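Local coordinates for protein putative peptidase M23 (PDB 2HSI) that binds a zinc ion and is probably a metalloendopeptidase of the M23 family, although its biological role has not been established, at residues Leu154-Asp159 against Leu183-Pro188; Ser224-Leu229 against Pro258-Asn263. One frame throughout, in Å; residues are numbered along the deposited sequence.

Overall arrangement
After the short helix 26-31 the chain builds an antiparallel sheet, then runs through helix 127-141 into the loop that holds 154-159. Contact 1 closes the long, partly unmodelled loop between 154-159 and 183-188; this excursion brings in H180, and 183-188 itself supplies D184 for the zinc. Contact 2 opens later, pairing strand 222-229 with strand 260-266 and closing 28 residues that hold strands 231-232, 239-240 and 245-248. The two lie in series along the chain, neither nesting nor crossing. The centres of contact 1 and contact 2 are about 9 Å apart. They meet where strand 183-185 pairs with strand 260-266, L183 N bonding to W262 O, and where D184 shares the metal with H259 and H261.

Contact 1: Leu154-Asp159 against Leu183-Pro188. With ZN (zinc ion), chain C.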
ATOM      1  N   LEU A 154     -10.013  -1.505  -3.487  1.00 23.13           N
ATOM      2  CA  LEU A 154      -9.171  -2.385  -4.293  1.00 21.92           C
ATOM      3  C   LEU A 154      -9.830  -3.725  -4.560  1.00 30.74           C
ATOM      4  O   LEU A 154     -10.600  -4.225  -3.735  1.00 22.32           O
ATOM      5  CB  LEU A 154      -7.830  -2.607  -3.584  1.00 21.69           C
ATOM      6  CG  LEU A 154      -6.970  -1.378  -3.295  1.00 22.13           C
ATOM      7  CD1 LEU A 154      -5.671  -1.767  -2.599  1.00 17.64           C
ATOM      8  CD2 LEU A 154      -6.693  -0.608  -4.571  1.00 17.50           C
ATOM      9  N   ASP A 155      -9.531  -4.300  -5.723  1.00 25.17           N
ATOM     10  CA  ASP A 155      -9.931  -5.666  -6.005  1.00 26.59           C
ATOM     11  C   ASP A 155      -8.996  -6.605  -5.278  1.00 27.95           C
ATOM     12  O   ASP A 155      -7.825  -6.288  -5.080  1.00 25.36           O
ATOM     13  CB  ASP A 155      -9.840  -5.975  -7.496  1.00 26.69           C
ATOM     14  CG  ASP A 155     -10.815  -5.182  -8.329  1.00 28.28           C
ATOM     15  OD1 ASP A 155     -11.828  -4.684  -7.794  1.00 27.47           O
ATOM     16  OD2 ASP A 155     -10.561  -5.070  -9.542  1.00 28.89           O
ATOM     17  N   LYS A 156      -9.519  -7.761  -4.884  1.00 24.62           N
ATOM     18  CA  LYS A 156      -8.681  -8.875  -4.466  1.00 31.41           C
ATOM     19  C   LYS A 156      -7.758  -9.226  -5.634  1.00 25.96           C
ATOM     20  O   LYS A 156      -8.213  -9.313  -6.775  1.00 29.16           O
ATOM     21  CB  LYS A 156      -9.534 -10.086  -4.090  1.00 31.63           C
ATOM     22  CG  LYS A 156     -10.295  -9.935  -2.791  1.00 39.19           C
ATOM     23  CD  LYS A 156     -11.293 -11.064  -2.606  1.00 46.04           C
ATOM     24  CE  LYS A 156     -10.590 -12.389  -2.406  1.00 48.69           C
ATOM     25  NZ  LYS A 156     -11.560 -13.506  -2.256  1.00 53.94           N
ATOM     26  N   PRO A 157      -6.450  -9.372  -5.359  1.00 27.90           N
ATOM     27  CA  PRO A 157      -5.491  -9.721  -6.405  1.00 22.08           C
ATOM     28  C   PRO A 157      -5.571 -11.172  -6.884  1.00 26.44           C
ATOM     29  O   PRO A 157      -5.083 -11.479  -7.972  1.00 26.19           O
ATOM     30  CB  PRO A 157      -4.138  -9.432  -5.762  1.00 23.93           C
ATOM     31  CG  PRO A 157      -4.376  -9.463  -4.313  1.00 30.60           C
ATOM     32  CD  PRO A 157      -5.811  -9.190  -4.047  1.00 26.37           C
ATOM     33  N   VAL A 158      -6.185 -12.046  -6.085  1.00 29.31           N
ATOM     34  CA  VAL A 158      -6.470 -13.425  -6.506  1.00 32.85           C
ATOM     35  C   VAL A 158      -7.888 -13.830  -6.108  1.00 35.32           C
ATOM     36  O   VAL A 158      -8.401 -13.371  -5.080  1.00 35.98           O
ATOM     37  CB  VAL A 158      -5.462 -14.447  -5.910  1.00 26.51           C
ATOM     38  CG1 VAL A 158      -4.102 -14.353  -6.595  1.00 29.52           C
ATOM     39  CG2 VAL A 158      -5.304 -14.249  -4.429  1.00 32.31           C
ATOM     40  N   ASP A 159      -8.516 -14.678  -6.923  1.00 44.18           N
ATOM     41  CA  ASP A 159      -9.845 -15.203  -6.620  0.50 48.03           C
ATOM     42  C   ASP A 159      -9.735 -16.421  -5.700  1.00 49.45           C
ATOM     43  O   ASP A 159      -9.759 -17.567  -6.158  1.00 51.69           O
ATOM     44  CB  ASP A 159     -10.604 -15.551  -7.911  0.50 50.91           C
ATOM     45  CG  ASP A 159     -10.760 -14.357  -8.849  0.50 52.96           C
ATOM     46  OD1 ASP A 159     -10.994 -13.227  -8.365  0.50 40.57           O
ATOM     47  OD2 ASP A 159     -10.660 -14.556 -10.079  0.50 48.04           O
ATOM     48  N   LEU A 183      -1.252  -9.392   3.842  1.00 31.66           N
ATOM     49  CA  LEU A 183      -2.387 -10.312   3.833  1.00 33.02           C
ATOM     50  C   LEU A 183      -2.120 -11.533   2.949  1.00 33.51           C
ATOM     51  O   LEU A 183      -1.682 -11.397   1.805  1.00 28.94           O
ATOM     52  CB  LEU A 183      -3.654  -9.575   3.372  1.00 26.90           C
ATOM     53  CG  LEU A 183      -4.966 -10.330   3.125  1.00 37.78           C
ATOM     54  CD1 LEU A 183      -5.505 -10.974   4.405  1.00 31.42           C
ATOM     55  CD2 LEU A 183      -5.998  -9.391   2.498  1.00 36.47           C
ATOM     56  N   ASP A 184      -2.387 -12.724   3.484  1.00 30.48           N
ATOM     57  CA  ASP A 184      -2.231 -13.964   2.717  1.00 34.64           C
ATOM     58  C   ASP A 184      -3.538 -14.440   2.112  1.00 36.13           C
ATOM     59  O   ASP A 184      -4.619 -14.153   2.635  1.00 37.31           O
ATOM     60  CB  ASP A 184      -1.653 -15.082   3.583  1.00 37.29           C
ATOM     61  CG  ASP A 184      -0.158 -15.015   3.706  1.00 44.38           C
ATOM     62  OD1 ASP A 184       0.454 -14.061   3.171  1.00 35.06           O
ATOM     63  OD2 ASP A 184       0.416 -15.913   4.354  1.00 45.49           O
ATOM     64  N   PHE A 185      -3.420 -15.175   1.008  1.00 36.97           N
ATOM     65  CA  PHE A 185      -4.548 -15.849   0.383  1.00 32.80           C
ATOM     66  C   PHE A 185      -4.202 -17.320   0.186  1.00 40.91           C
ATOM     67  O   PHE A 185      -3.083 -17.652  -0.224  1.00 37.08           O
ATOM     68  CB  PHE A 185      -4.897 -15.220  -0.965  1.00 33.14           C
ATOM     69  CG  PHE A 185      -5.379 -13.797  -0.874  1.00 33.12           C
ATOM     70  CD1 PHE A 185      -6.739 -13.514  -0.802  1.00 39.96           C
ATOM     71  CD2 PHE A 185      -4.472 -12.735  -0.880  1.00 33.71           C
ATOM     72  CE1 PHE A 185      -7.195 -12.197  -0.719  1.00 42.85           C
ATOM     73  CE2 PHE A 185      -4.915 -11.415  -0.798  1.00 33.11           C
ATOM     74  CZ  PHE A 185      -6.281 -11.146  -0.715  1.00 31.05           C
ATOM     75  N   ALA A 186      -5.163 -18.186   0.501  1.00 44.07           N
ATOM     76  CA  ALA A 186      -5.029 -19.625   0.290  1.00 47.77           C
ATOM     77  C   ALA A 186      -5.344 -19.971  -1.164  1.00 44.35           C
ATOM     78  O   ALA A 186      -6.495 -20.245  -1.518  1.00 40.81           O
ATOM     79  CB  ALA A 186      -5.935 -20.393   1.246  1.00 48.90           C
ATOM     80  N   VAL A 187      -4.314 -19.910  -2.004  1.00 40.77           N
ATOM     81  CA  VAL A 187      -4.412 -20.254  -3.428  1.00 41.10           C
ATOM     82  C   VAL A 187      -3.189 -21.086  -3.839  1.00 41.03           C
ATOM     83  O   VAL A 187      -2.109 -20.916  -3.265  1.00 40.57           O
ATOM     84  CB  VAL A 187      -4.552 -18.996  -4.357  1.00 43.54           C
ATOM     85  CG1 VAL A 187      -5.964 -18.418  -4.310  1.00 47.09           C
ATOM     86  CG2 VAL A 187      -3.511 -17.936  -4.032  1.00 46.82           C
ATOM     87  N   PRO A 188      -3.356 -22.006  -4.812  1.00 42.62           N
ATOM     88  CA  PRO A 188      -2.213 -22.824  -5.241  1.00 44.86           C
ATOM     89  C   PRO A 188      -1.201 -22.060  -6.098  1.00 48.00           C
ATOM     90  O   PRO A 188      -1.495 -20.957  -6.564  1.00 49.06           O
ATOM     91  CB  PRO A 188      -2.873 -23.932  -6.066  1.00 44.57           C
ATOM     92  CG  PRO A 188      -4.113 -23.298  -6.614  1.00 45.12           C
ATOM     93  CD  PRO A 188      -4.593 -22.365  -5.540  1.00 37.92           C
TER
HETATM   94 ZN    ZN C 283       2.133 -13.490   4.049  1.00 50.48          ZN
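With chi1 at -65° the F185 ring carbon CG stands anti to the carbonyl carbon, and in V158 a chi1 of -74° puts CG1 anti to the carbonyl carbon, leaving CG2 between it and the backbone N, where it meets the ring. V158 CG2 lies 3.6 Å from F185 CG and equally near F185 CB, so the methyl presses on the root of the ring rather than its tip. The far end of the ring belongs to P157, whose CD sits 3.9 Å from F185 CZ, the two side chains crossing at about a right angle. Beside it the aliphatic part of K156, bent at chi3 (67°), brings CE to 3.8 Å from F185 CE1, while its ammonium NZ is taken by the carbonyl of G160. Three consecutive residues of the loop thus line one ring, from its CB end to its tip, without any hydrogen bond between the segments. V187 extends the apolar patch, its CG2 4.1 Å from V158 CG2, after an inverse gamma turn centred on A186.

The next residue back from F185 is D184, whose OD1 binds the zinc at 2.0 Å, together with H180, H259 and H261. The loop therefore packs on the residue adjoining a metal ligand, as plain apolar packing.

Strand 183-185 lies against strand 260-266, where F185 touches W262 and P157 touches both M260 and W262; P157 also reaches F226 of strand 222-229. Helix 273-277 meets K156 and L183 through I277, and the backbone of P157 is hydrogen-bonded to K194 of strand 192-194.

Contact 2: Ser224-Leu229 against Pro258-Asn263; sequences SMFCHL and PHMHWN. With ZN (zinc ion), chain C.
Two antiparallel strands of the M23 peptidase sheet meet here; of the H-x-H zinc motif, H261 lies on the second strand and H259 just before it. M225 and N263 form a hydrogen-bonded pair, with M225 N to N263 O and N263 N to M225 O both 2.9 Å. On the zinc side of the sheet H261 ND1 binds the metal at 2.1 Å, and its other nitrogen, NE2, donates to N263 OD1 at 2.8 Å from above the carbonyl plane. That second-shell bond holds the imidazole's rotation. C227 SG sits obliquely beside the same ring.

H259 binds zinc through NE2; H228 crosses it obliquely, the two rings displaced from one another with planes at 24°. H228 ND1 is held by the carbonyl of T252.

On the other face F226 and W262 lie side by side, F226 CE1 3.2 Å from W262 CD1 and the planes at 8°, nearly parallel but with little face-to-face overlap. M260 CE reaches the F226 edge. W262 NE1 gives S224 OG a nearly straight bond of 3.1 Å (171°) in the indole plane, and S224 OG also meets H218.

Strand 213-219 flanks 222-229 on its other side, helix 127-141 packs on M225, I193 of strand 192-194 meets F226 and M260, and strand 183-185 pairs with 260-266.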
ATOM      1  N   SER A 224       1.061  -1.307  -3.930  1.00 16.14           N
ATOM      2  CA  SER A 224       0.931  -2.748  -3.676  1.00 18.57           C
ATOM      3  C   SER A 224       2.260  -3.456  -3.915  1.00 18.12           C
ATOM      4  O   SER A 224       2.981  -3.149  -4.867  1.00 16.13           O
ATOM      5  CB  SER A 224      -0.142  -3.392  -4.556  1.00 18.62           C
ATOM      6  OG  SER A 224      -1.445  -3.017  -4.139  1.00 20.83           O
ATOM      7  N   MET A 225       2.574  -4.403  -3.042  1.00 16.28           N
ATOM      8  CA  MET A 225       3.735  -5.264  -3.226  1.00 16.96           C
ATOM      9  C   MET A 225       3.258  -6.709  -3.196  1.00 19.95           C
ATOM     10  O   MET A 225       2.360  -7.059  -2.415  1.00 20.98           O
ATOM     11  CB  MET A 225       4.790  -4.990  -2.145  1.00 19.64           C
ATOM     12  CG  MET A 225       6.049  -5.885  -2.195  1.00 18.35           C
ATOM     13  SD  MET A 225       5.809  -7.510  -1.428  1.00 23.71           S
ATOM     14  CE  MET A 225       7.312  -7.638  -0.452  1.00 25.64           C
ATOM     15  N   PHE A 226       3.846  -7.539  -4.060  1.00 18.25           N
ATOM     16  CA  PHE A 226       3.573  -8.982  -4.089  1.00 19.79           C
ATOM     17  C   PHE A 226       4.879  -9.730  -4.127  1.00 20.03           C
ATOM     18  O   PHE A 226       5.750  -9.399  -4.919  1.00 17.66           O
ATOM     19  CB  PHE A 226       2.744  -9.363  -5.316  1.00 20.68           C
ATOM     20  CG  PHE A 226       1.449  -8.638  -5.404  1.00 24.34           C
ATOM     21  CD1 PHE A 226       0.326  -9.133  -4.761  1.00 29.06           C
ATOM     22  CD2 PHE A 226       1.355  -7.441  -6.100  1.00 24.80           C
ATOM     23  CE1 PHE A 226      -0.867  -8.458  -4.821  1.00 32.33           C
ATOM     24  CE2 PHE A 226       0.151  -6.754  -6.153  1.00 33.38           C
ATOM     25  CZ  PHE A 226      -0.956  -7.267  -5.520  1.00 24.20           C
ATOM     26  N   CYS A 227       5.012 -10.752  -3.287  1.00 20.60           N
ATOM     27  CA  CYS A 227       6.254 -11.511  -3.229  1.00 17.73           C
ATOM     28  C   CYS A 227       6.023 -13.026  -3.255  1.00 20.35           C
ATOM     29  O   CYS A 227       4.877 -13.486  -3.236  1.00 20.99           O
ATOM     30  CB  CYS A 227       7.094 -11.080  -2.032  1.00 20.65           C
ATOM     31  SG  CYS A 227       6.287 -11.318  -0.446  1.00 29.37           S
ATOM     32  N   HIS A 228       7.132 -13.770  -3.325  1.00 27.91           N
ATOM     33  CA  HIS A 228       7.164 -15.238  -3.499  1.00 27.33           C
ATOM     34  C   HIS A 228       6.558 -15.731  -4.816  1.00 22.96           C
ATOM     35  O   HIS A 228       6.129 -16.867  -4.893  1.00 23.65           O
ATOM     36  CB  HIS A 228       6.516 -15.989  -2.317  1.00 27.13           C
ATOM     37  CG  HIS A 228       6.991 -15.539  -0.970  1.00 25.58           C
ATOM     38  ND1 HIS A 228       8.279 -15.737  -0.531  1.00 27.45           N
ATOM     39  CD2 HIS A 228       6.344 -14.901   0.035  1.00 38.86           C
ATOM     40  CE1 HIS A 228       8.409 -15.244   0.690  1.00 29.25           C
ATOM     41  NE2 HIS A 228       7.248 -14.731   1.056  1.00 34.04           N
ATOM     42  N   LEU A 229       6.540 -14.899  -5.852  1.00 21.61           N
ATOM     43  CA  LEU A 229       5.909 -15.281  -7.133  1.00 21.06           C
ATOM     44  C   LEU A 229       6.700 -16.387  -7.836  1.00 22.74           C
ATOM     45  O   LEU A 229       7.910 -16.467  -7.679  1.00 23.56           O
ATOM     46  CB  LEU A 229       5.780 -14.077  -8.074  1.00 18.33           C
ATOM     47  CG  LEU A 229       4.567 -13.153  -7.882  1.00 21.27           C
ATOM     48  CD1 LEU A 229       4.621 -12.431  -6.561  1.00 26.64           C
ATOM     49  CD2 LEU A 229       4.470 -12.139  -9.006  1.00 23.87           C
ATOM     50  N   PRO A 258       3.361 -22.876  -1.343  1.00 55.68           N
ATOM     51  CA  PRO A 258       2.830 -21.694  -2.033  1.00 53.51           C
ATOM     52  C   PRO A 258       2.365 -20.611  -1.057  1.00 57.75           C
ATOM     53  O   PRO A 258       1.592 -20.887  -0.131  1.00 56.31           O
ATOM     54  CB  PRO A 258       1.644 -22.248  -2.833  1.00 57.17           C
ATOM     55  CG  PRO A 258       1.897 -23.712  -2.933  1.00 57.11           C
ATOM     56  CD  PRO A 258       2.578 -24.084  -1.660  1.00 57.73           C
ATOM     57  N   HIS A 259       2.861 -19.394  -1.265  1.00 53.62           N
ATOM     58  CA  HIS A 259       2.621 -18.284  -0.351  1.00 48.51           C
ATOM     59  C   HIS A 259       2.299 -17.000  -1.127  1.00 43.82           C
ATOM     60  O   HIS A 259       3.187 -16.232  -1.509  1.00 43.24           O
ATOM     61  CB  HIS A 259       3.817 -18.124   0.610  1.00 45.23           C
ATOM     62  CG  HIS A 259       3.684 -17.000   1.599  1.00 47.39           C
ATOM     63  ND1 HIS A 259       4.762 -16.510   2.305  1.00 42.08           N
ATOM     64  CD2 HIS A 259       2.613 -16.273   1.998  1.00 46.96           C
ATOM     65  CE1 HIS A 259       4.363 -15.528   3.092  1.00 45.34           C
ATOM     66  NE2 HIS A 259       3.064 -15.361   2.923  1.00 47.25           N
ATOM     67  N   MET A 260       1.007 -16.798  -1.354  1.00 37.42           N
ATOM     68  CA  MET A 260       0.476 -15.571  -1.926  1.00 38.02           C
ATOM     69  C   MET A 260       0.464 -14.461  -0.858  1.00 32.51           C
ATOM     70  O   MET A 260      -0.377 -14.458   0.034  1.00 33.70           O
ATOM     71  CB  MET A 260      -0.927 -15.855  -2.470  1.00 35.36           C
ATOM     72  CG  MET A 260      -1.738 -14.647  -2.909  1.00 42.43           C
ATOM     73  SD  MET A 260      -0.896 -13.599  -4.085  1.00 43.22           S
ATOM     74  CE  MET A 260      -1.787 -12.066  -3.811  1.00 35.56           C
ATOM     75  N   HIS A 261       1.429 -13.548  -0.940  1.00 31.63           N
ATOM     76  CA  HIS A 261       1.547 -12.449   0.021  1.00 29.19           C
ATOM     77  C   HIS A 261       1.361 -11.097  -0.664  1.00 26.34           C
ATOM     78  O   HIS A 261       2.024 -10.798  -1.660  1.00 23.45           O
ATOM     79  CB  HIS A 261       2.894 -12.499   0.763  1.00 24.72           C
ATOM     80  CG  HIS A 261       3.044 -11.450   1.827  1.00 35.08           C
ATOM     81  ND1 HIS A 261       2.792 -11.693   3.159  1.00 33.36           N
ATOM     82  CD2 HIS A 261       3.432 -10.154   1.754  1.00 39.31           C
ATOM     83  CE1 HIS A 261       3.010 -10.593   3.859  1.00 34.87           C
ATOM     84  NE2 HIS A 261       3.396  -9.643   3.027  1.00 36.95           N
ATOM     85  N   TRP A 262       0.473 -10.286  -0.091  1.00 23.21           N
ATOM     86  CA  TRP A 262       0.147  -8.949  -0.597  1.00 20.03           C
ATOM     87  C   TRP A 262       0.351  -7.892   0.490  1.00 19.60           C
ATOM     88  O   TRP A 262      -0.273  -7.964   1.558  1.00 23.26           O
ATOM     89  CB  TRP A 262      -1.301  -8.941  -1.102  1.00 24.49           C
ATOM     90  CG  TRP A 262      -1.858  -7.602  -1.595  1.00 17.03           C
ATOM     91  CD1 TRP A 262      -1.171  -6.588  -2.200  1.00 23.07           C
ATOM     92  CD2 TRP A 262      -3.228  -7.181  -1.548  1.00 25.03           C
ATOM     93  NE1 TRP A 262      -2.026  -5.566  -2.531  1.00 18.66           N
ATOM     94  CE2 TRP A 262      -3.294  -5.903  -2.139  1.00 20.08           C
ATOM     95  CE3 TRP A 262      -4.408  -7.761  -1.057  1.00 24.25           C
ATOM     96  CZ2 TRP A 262      -4.491  -5.185  -2.250  1.00 24.21           C
ATOM     97  CZ3 TRP A 262      -5.599  -7.047  -1.163  1.00 25.16           C
ATOM     98  CH2 TRP A 262      -5.629  -5.768  -1.757  1.00 24.39           C
ATOM     99  N   ASN A 263       1.243  -6.935   0.222  1.00 20.10           N
ATOM    100  CA  ASN A 263       1.414  -5.745   1.069  1.00 18.95           C
ATOM    101  C   ASN A 263       0.729  -4.553   0.447  1.00 20.34           C
ATOM    102  O   ASN A 263       0.770  -4.400  -0.770  1.00 17.58           O
ATOM    103  CB  ASN A 263       2.896  -5.389   1.234  1.00 17.81           C
ATOM    104  CG  ASN A 263       3.645  -6.373   2.105  1.00 26.25           C
ATOM    105  OD1 ASN A 263       3.101  -6.897   3.072  1.00 24.93           O
ATOM    106  ND2 ASN A 263       4.902  -6.625   1.768  1.00 40.31           N
TER
HETATM  107 ZN    ZN C 283       2.133 -13.490   4.049  1.00 50.48          ZN
HETATM  108  O   HOH W   1       2.274 -12.984  -3.479  1.00 31.41           O